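Local coordinates for nuclear fusion protein BIK1 (Saccharomyces cerevisiae, PDB 6FC6) that binds microtubules and kinesin and is required for nuclear fusion, chromosome disjunction and nuclear segregation during mitosis, here represented by its CAP-Gly domain with a bound Bim1 peptide, at residues Y26-T32 with F53-F59; A38-L42 with F59-Y63. One frame throughout, in Å; residues are numbered along the deposited sequence.

Contact 1 of 2, residues Y26-T32 with F53-F59; sequences YVGPVDT and FMGKKYF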
loop_
_atom_site.group_PDB
_atom_site.type_symbol
_atom_site.label_atom_id
_atom_site.label_comp_id
_atom_site.label_asym_id
_atom_site.label_seq_id
_atom_site.Cartn_x
_atom_site.Cartn_y
_atom_site.Cartn_z
ATOM N N TYR A 26 -2.841 2.994 -2.938
ATOM C CA TYR A 26 -3.672 2.076 -3.705
ATOM C C TYR A 26 -4.343 1.150 -2.754
ATOM O O TYR A 26 -3.705 0.730 -1.742
ATOM C CB TYR A 26 -2.813 1.231 -4.672
ATOM C CG TYR A 26 -3.593 0.163 -5.377
ATOM C CD1 TYR A 26 -4.474 0.467 -6.449
ATOM C CD2 TYR A 26 -3.480 -1.120 -5.004
ATOM C CE1 TYR A 26 -5.185 -0.530 -7.062
ATOM C CE2 TYR A 26 -4.203 -2.120 -5.645
ATOM C CZ TYR A 26 -5.046 -1.800 -6.671
ATOM O OH TYR A 26 -5.731 -2.868 -7.292
ATOM N N VAL A 27 -5.611 0.812 -3.039
ATOM C CA VAL A 27 -6.258 -0.231 -2.306
ATOM C C VAL A 27 -6.996 -1.129 -3.287
ATOM O O VAL A 27 -7.811 -0.667 -4.033
ATOM C CB VAL A 27 -7.248 0.375 -1.254
ATOM C CG1 VAL A 27 -8.001 -0.776 -0.603
ATOM C CG2 VAL A 27 -6.491 1.144 -0.186
ATOM N N GLY A 28 -6.729 -2.413 -3.265
ATOM C CA GLY A 28 -7.402 -3.301 -4.174
ATOM C C GLY A 28 -6.713 -4.596 -4.386
ATOM O O GLY A 28 -5.760 -4.901 -3.729
ATOM N N PRO A 29 -7.220 -5.404 -5.338
ATOM C CA PRO A 29 -6.572 -6.635 -5.683
ATOM C C PRO A 29 -5.275 -6.375 -6.505
ATOM O O PRO A 29 -5.114 -5.291 -7.071
ATOM C CB PRO A 29 -7.599 -7.308 -6.584
ATOM C CG PRO A 29 -8.387 -6.178 -7.187
ATOM C CD PRO A 29 -8.283 -5.025 -6.293
ATOM N N VAL A 30 -4.436 -7.382 -6.553
ATOM C CA VAL A 30 -3.224 -7.383 -7.349
ATOM C C VAL A 30 -3.253 -8.617 -8.188
ATOM O O VAL A 30 -3.399 -9.715 -7.640
ATOM C CB VAL A 30 -1.954 -7.314 -6.472
ATOM C CG1 VAL A 30 -0.715 -7.392 -7.349
ATOM C CG2 VAL A 30 -1.970 -5.995 -5.679
ATOM N N ASP A 31 -3.062 -8.452 -9.500
ATOM C CA ASP A 31 -3.080 -9.598 -10.439
ATOM C C ASP A 31 -2.169 -10.700 -9.986
ATOM O O ASP A 31 -1.023 -10.491 -9.596
ATOM C CB ASP A 31 -2.845 -9.143 -11.895
ATOM C CG ASP A 31 -3.953 -8.115 -12.403
ATOM O OD1 ASP A 31 -5.012 -7.901 -11.734
ATOM O OD2 ASP A 31 -3.778 -7.481 -13.486
ATOM N N THR A 32 -2.735 -11.920 -9.960
ATOM C CA THR A 32 -2.026 -13.162 -9.538
ATOM C C THR A 32 -1.802 -13.400 -8.040
ATOM O O THR A 32 -1.143 -14.380 -7.646
ATOM C CB THR A 32 -0.687 -13.403 -10.273
ATOM O OG1 THR A 32 0.437 -12.884 -9.518
ATOM C CG2 THR A 32 -0.766 -12.854 -11.719
ATOM N N PHE A 53 3.564 -4.018 -10.816
ATOM C CA PHE A 53 3.713 -5.459 -10.575
ATOM C C PHE A 53 3.305 -6.091 -11.887
ATOM O O PHE A 53 2.266 -5.761 -12.444
ATOM C CB PHE A 53 2.835 -5.978 -9.426
ATOM C CG PHE A 53 2.988 -7.445 -9.163
ATOM C CD1 PHE A 53 4.110 -7.931 -8.546
ATOM C CD2 PHE A 53 2.016 -8.340 -9.585
ATOM C CE1 PHE A 53 4.309 -9.294 -8.391
ATOM C CE2 PHE A 53 2.182 -9.697 -9.393
ATOM C CZ PHE A 53 3.340 -10.171 -8.823
ATOM N N MET A 54 4.124 -7.021 -12.352
ATOM C CA MET A 54 3.896 -7.721 -13.655
ATOM C C MET A 54 3.681 -6.807 -14.810
ATOM O O MET A 54 2.814 -7.040 -15.620
ATOM C CB MET A 54 2.698 -8.662 -13.566
ATOM C CG MET A 54 3.054 -10.011 -13.006
ATOM S SD MET A 54 2.162 -11.279 -13.883
ATOM C CE MET A 54 0.476 -10.672 -13.887
ATOM N N GLY A 55 4.422 -5.720 -14.868
ATOM C CA GLY A 55 4.245 -4.789 -15.946
ATOM C C GLY A 55 3.069 -3.843 -15.855
ATOM O O GLY A 55 2.991 -2.948 -16.709
ATOM N N LYS A 56 2.198 -3.969 -14.843
ATOM C CA LYS A 56 1.137 -2.985 -14.662
ATOM C C LYS A 56 1.425 -1.984 -13.553
ATOM O O LYS A 56 1.864 -2.362 -12.496
ATOM C CB LYS A 56 -0.088 -3.739 -14.322
ATOM C CG LYS A 56 -1.326 -2.894 -14.124
ATOM C CD LYS A 56 -2.512 -3.754 -13.640
ATOM C CE LYS A 56 -3.846 -3.032 -13.856
ATOM N NZ LYS A 56 -4.936 -3.736 -13.123
ATOM N N LYS A 57 1.113 -0.714 -13.800
ATOM C CA LYS A 57 1.265 0.320 -12.776
ATOM C C LYS A 57 0.061 0.333 -11.860
ATOM O O LYS A 57 -1.069 0.495 -12.358
ATOM C CB LYS A 57 1.389 1.676 -13.427
ATOM C CG LYS A 57 2.594 1.774 -14.318
ATOM C CD LYS A 57 3.184 3.164 -14.385
ATOM C CE LYS A 57 2.383 4.074 -15.251
ATOM N NZ LYS A 57 3.168 5.355 -15.328
ATOM N N TYR A 58 0.293 0.164 -10.566
ATOM C CA TYR A 58 -0.723 0.327 -9.553
ATOM C C TYR A 58 -0.699 1.709 -8.925
ATOM O O TYR A 58 -1.747 2.292 -8.635
ATOM C CB TYR A 58 -0.568 -0.782 -8.506
ATOM C CG TYR A 58 -0.942 -2.150 -9.045
ATOM C CD1 TYR A 58 -0.068 -2.912 -9.773
ATOM C CD2 TYR A 58 -2.215 -2.664 -8.833
ATOM C CE1 TYR A 58 -0.440 -4.129 -10.295
ATOM C CE2 TYR A 58 -2.610 -3.869 -9.383
ATOM C CZ TYR A 58 -1.713 -4.609 -10.093
ATOM O OH TYR A 58 -2.084 -5.846 -10.595
ATOM N N PHE A 59 0.500 2.216 -8.654
ATOM C CA PHE A 59 0.660 3.551 -8.116
ATOM C C PHE A 59 2.070 4.090 -8.359
ATOM O O PHE A 59 2.944 3.397 -8.797
ATOM C CB PHE A 59 0.383 3.559 -6.615
ATOM C CG PHE A 59 1.275 2.608 -5.820
ATOM C CD1 PHE A 59 0.907 1.297 -5.634
ATOM C CD2 PHE A 59 2.327 3.087 -5.127
ATOM C CE1 PHE A 59 1.633 0.447 -4.865
ATOM C CE2 PHE A 59 3.093 2.242 -4.340
ATOM C CZ PHE A 59 2.755 0.908 -4.202
#
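Beside the peptide-binding surface of the CAP-Gly domain, an SH3-like beta fold, two pieces of chain meet largely through aromatic rings: Tyr26 and Tyr58 form a T-shaped pair. The edge of Tyr58 points at the face of Tyr26, with planes at 75° and centroids 5.3 Å apart. Tyr58 CD2 lies 3.7 Å from Tyr26 CZ, offset toward the rim of that ring. With CG anti to the backbone N (chi1 174°), the Tyr26 ring swings out beneath that edge, and its hydroxyl donates to Pro29 O in the carbonyl plane. Tyr26 CB also packs against Phe59 CD1 at 3.8 Å. The far end of Tyr58 is gripped as well: Asp31 N gives a nearly straight hydrogen bond to Tyr58 OH, 3.0 Å long at 165°. Replacing Tyr58 by an alanine would probably leave the Asp31 amide without this acceptor and the face of Tyr26 without its edge-on partner, so that the loop could shift. Beside this bond, Val30 CG1 packs on Phe53 CD2 at 3.7 Å and also meets the hydroxyl end of Tyr58. Asp31 O and Thr32 OG1 lie at the edge of the Phe53 ring, while a long salt bridge, 3.9 Å from Asp31 OD2 to Lys56 NZ, spans the outer side. A type I' turn from Phe53 to Lys56 connects strands 52-53 and 56-57, and Tyr58 follows the second. Phe53 meets an aromatic ring of the bound peptide, Val30 packs on an aromatic side chain of it, and Phe69 of strand 67-71 lies against Val30, Phe53 and Tyr58.

Contact 2 of 2, residues A38-L42 with F59-Y63; sequences AGVDL and FQTEY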
loop_
_atom_site.group_PDB
_atom_site.type_symbol
_atom_site.label_atom_id
_atom_site.label_comp_id
_atom_site.label_asym_id
_atom_site.label_seq_id
_atom_site.Cartn_x
_atom_site.Cartn_y
_atom_site.Cartn_z
ATOM N N ALA A 38 -3.028 -3.139 0.318
ATOM C CA ALA A 38 -2.756 -1.713 0.363
ATOM C C ALA A 38 -1.425 -1.532 -0.340
ATOM O O ALA A 38 -0.467 -2.219 -0.005
ATOM C CB ALA A 38 -2.648 -1.273 1.789
ATOM N N GLY A 39 -1.348 -0.616 -1.278
ATOM C CA GLY A 39 -0.106 -0.211 -1.869
ATOM C C GLY A 39 0.313 1.064 -1.161
ATOM O O GLY A 39 -0.447 2.053 -1.130
ATOM N N VAL A 40 1.515 1.034 -0.589
ATOM C CA VAL A 40 2.040 2.172 0.130
ATOM C C VAL A 40 3.385 2.615 -0.392
ATOM O O VAL A 40 4.154 1.826 -0.882
ATOM C CB VAL A 40 2.156 1.911 1.653
ATOM C CG1 VAL A 40 0.888 1.382 2.260
ATOM C CG2 VAL A 40 3.247 0.929 1.969
ATOM N N ASP A 41 3.685 3.889 -0.247
ATOM C CA ASP A 41 4.964 4.384 -0.610
ATOM C C ASP A 41 5.694 4.677 0.744
ATOM O O ASP A 41 5.257 5.543 1.514
ATOM C CB ASP A 41 4.815 5.656 -1.391
ATOM C CG ASP A 41 6.181 6.191 -1.910
ATOM O OD1 ASP A 41 7.213 5.742 -1.423
ATOM O OD2 ASP A 41 6.206 7.072 -2.824
ATOM N N LEU A 42 6.782 3.980 1.000
ATOM C CA LEU A 42 7.517 4.167 2.295
ATOM C C LEU A 42 8.533 5.329 2.263
ATOM O O LEU A 42 9.203 5.563 3.240
ATOM C CB LEU A 42 8.205 2.891 2.670
ATOM C CG LEU A 42 7.283 1.705 2.809
ATOM C CD1 LEU A 42 8.003 0.399 2.827
ATOM C CD2 LEU A 42 6.439 1.827 4.065
ATOM N N PHE A 59 0.500 2.216 -8.654
ATOM C CA PHE A 59 0.660 3.551 -8.116
ATOM C C PHE A 59 2.070 4.090 -8.359
ATOM O O PHE A 59 2.944 3.397 -8.797
ATOM C CB PHE A 59 0.383 3.559 -6.615
ATOM C CG PHE A 59 1.275 2.608 -5.820
ATOM C CD1 PHE A 59 0.907 1.297 -5.634
ATOM C CD2 PHE A 59 2.327 3.087 -5.127
ATOM C CE1 PHE A 59 1.633 0.447 -4.865
ATOM C CE2 PHE A 59 3.093 2.242 -4.340
ATOM C CZ PHE A 59 2.755 0.908 -4.202
ATOM N N GLN A 60 2.250 5.317 -7.981
ATOM C CA GLN A 60 3.510 6.005 -8.155
ATOM C C GLN A 60 4.332 5.987 -6.836
ATOM O O GLN A 60 3.786 6.219 -5.750
ATOM C CB GLN A 60 3.224 7.464 -8.514
ATOM C CG GLN A 60 4.467 8.233 -8.881
ATOM C CD GLN A 60 4.133 9.593 -9.414
ATOM O OE1 GLN A 60 3.060 10.128 -9.172
ATOM N NE2 GLN A 60 5.049 10.153 -10.185
ATOM N N THR A 61 5.619 5.743 -6.980
ATOM C CA THR A 61 6.509 5.797 -5.789
ATOM C C THR A 61 7.561 6.903 -6.030
ATOM O O THR A 61 7.948 7.179 -7.185
ATOM C CB THR A 61 7.216 4.465 -5.522
ATOM O OG1 THR A 61 8.109 4.202 -6.599
ATOM C CG2 THR A 61 6.253 3.380 -5.400
ATOM N N GLU A 62 8.033 7.461 -4.952
ATOM C CA GLU A 62 9.074 8.474 -4.991
ATOM C C GLU A 62 10.422 7.895 -5.440
ATOM O O GLU A 62 11.142 8.524 -6.185
ATOM C CB GLU A 62 9.190 9.078 -3.582
ATOM C CG GLU A 62 9.800 10.480 -3.534
ATOM C CD GLU A 62 8.982 11.477 -4.413
ATOM O OE1 GLU A 62 7.736 11.337 -4.464
ATOM O OE2 GLU A 62 9.573 12.309 -5.132
ATOM N N TYR A 63 10.728 6.693 -4.995
ATOM C CA TYR A 63 11.969 6.000 -5.276
ATOM C C TYR A 63 11.780 4.596 -5.833
ATOM O O TYR A 63 10.694 4.051 -5.729
ATOM C CB TYR A 63 12.875 5.945 -4.008
ATOM C CG TYR A 63 13.058 7.325 -3.381
ATOM C CD1 TYR A 63 13.832 8.304 -4.031
ATOM C CD2 TYR A 63 12.411 7.645 -2.200
ATOM C CE1 TYR A 63 14.025 9.551 -3.475
ATOM C CE2 TYR A 63 12.553 8.915 -1.606
ATOM C CZ TYR A 63 13.340 9.857 -2.266
ATOM O OH TYR A 63 13.467 11.067 -1.735
#
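Ring-on-backbone packing and a single carboxylate divide the work where strand 37-41 of the SH3-like CAP-Gly sheet meets the loop 59-63. In the packing half, the Phe59 ring lies with one face over the backbone of Gly39, Phe59 CE1 reaching to 3.5 Å from Gly39 CA. A chi1 of 58° sets CG between the backbone N and the carbonyl carbon, turning the ring in toward the strand. The ring rests directly against the Gly39 backbone, which has no side chain in the way. Further along the strand, Val40 O approaches the same ring obliquely, 3.6 Å from Phe59 CE2. Lys25 and Tyr26 of strand 20-28 also touch Phe59.

The polar half belongs to Asp41, a buried residue whose two carboxylate oxygens have different partners. OD1 accepts from Leu43 N and is hydrogen-bonded to Ser66 OG, while OD2 serves the loop. These several partners probably fix the rotation of the group. Within the loop, Thr61 OG1 donates to Tyr63 O at 2.7 Å. Across the contact, Glu62 N donates to Asp41 OD2 at 2.8 Å, meeting the syn side of that oxygen from 26° out of the carboxylate plane.

How the contacts relate
Phe59 belongs to both contacts, marking the point where the chain passes from one to the other: its ring meets Tyr26 in contact 1, and its face meets Gly39 in contact 2. Strands 20-28 and 37-41, which supply the first segments, are neighbours in one antiparallel sheet, and Tyr26 O lies 2.8 Å from Gly39 N, a probable hydrogen bond. Contact 1 is mainly a surface contact, relying on aromatic rings, tyrosine hydroxyl hydrogen bonds and a long charge pair beside the peptide. Contact 2 lies nearer the centre of the chain and is partly buried, replacing side-chain pairing with ring-on-backbone packing and a buried carboxylate.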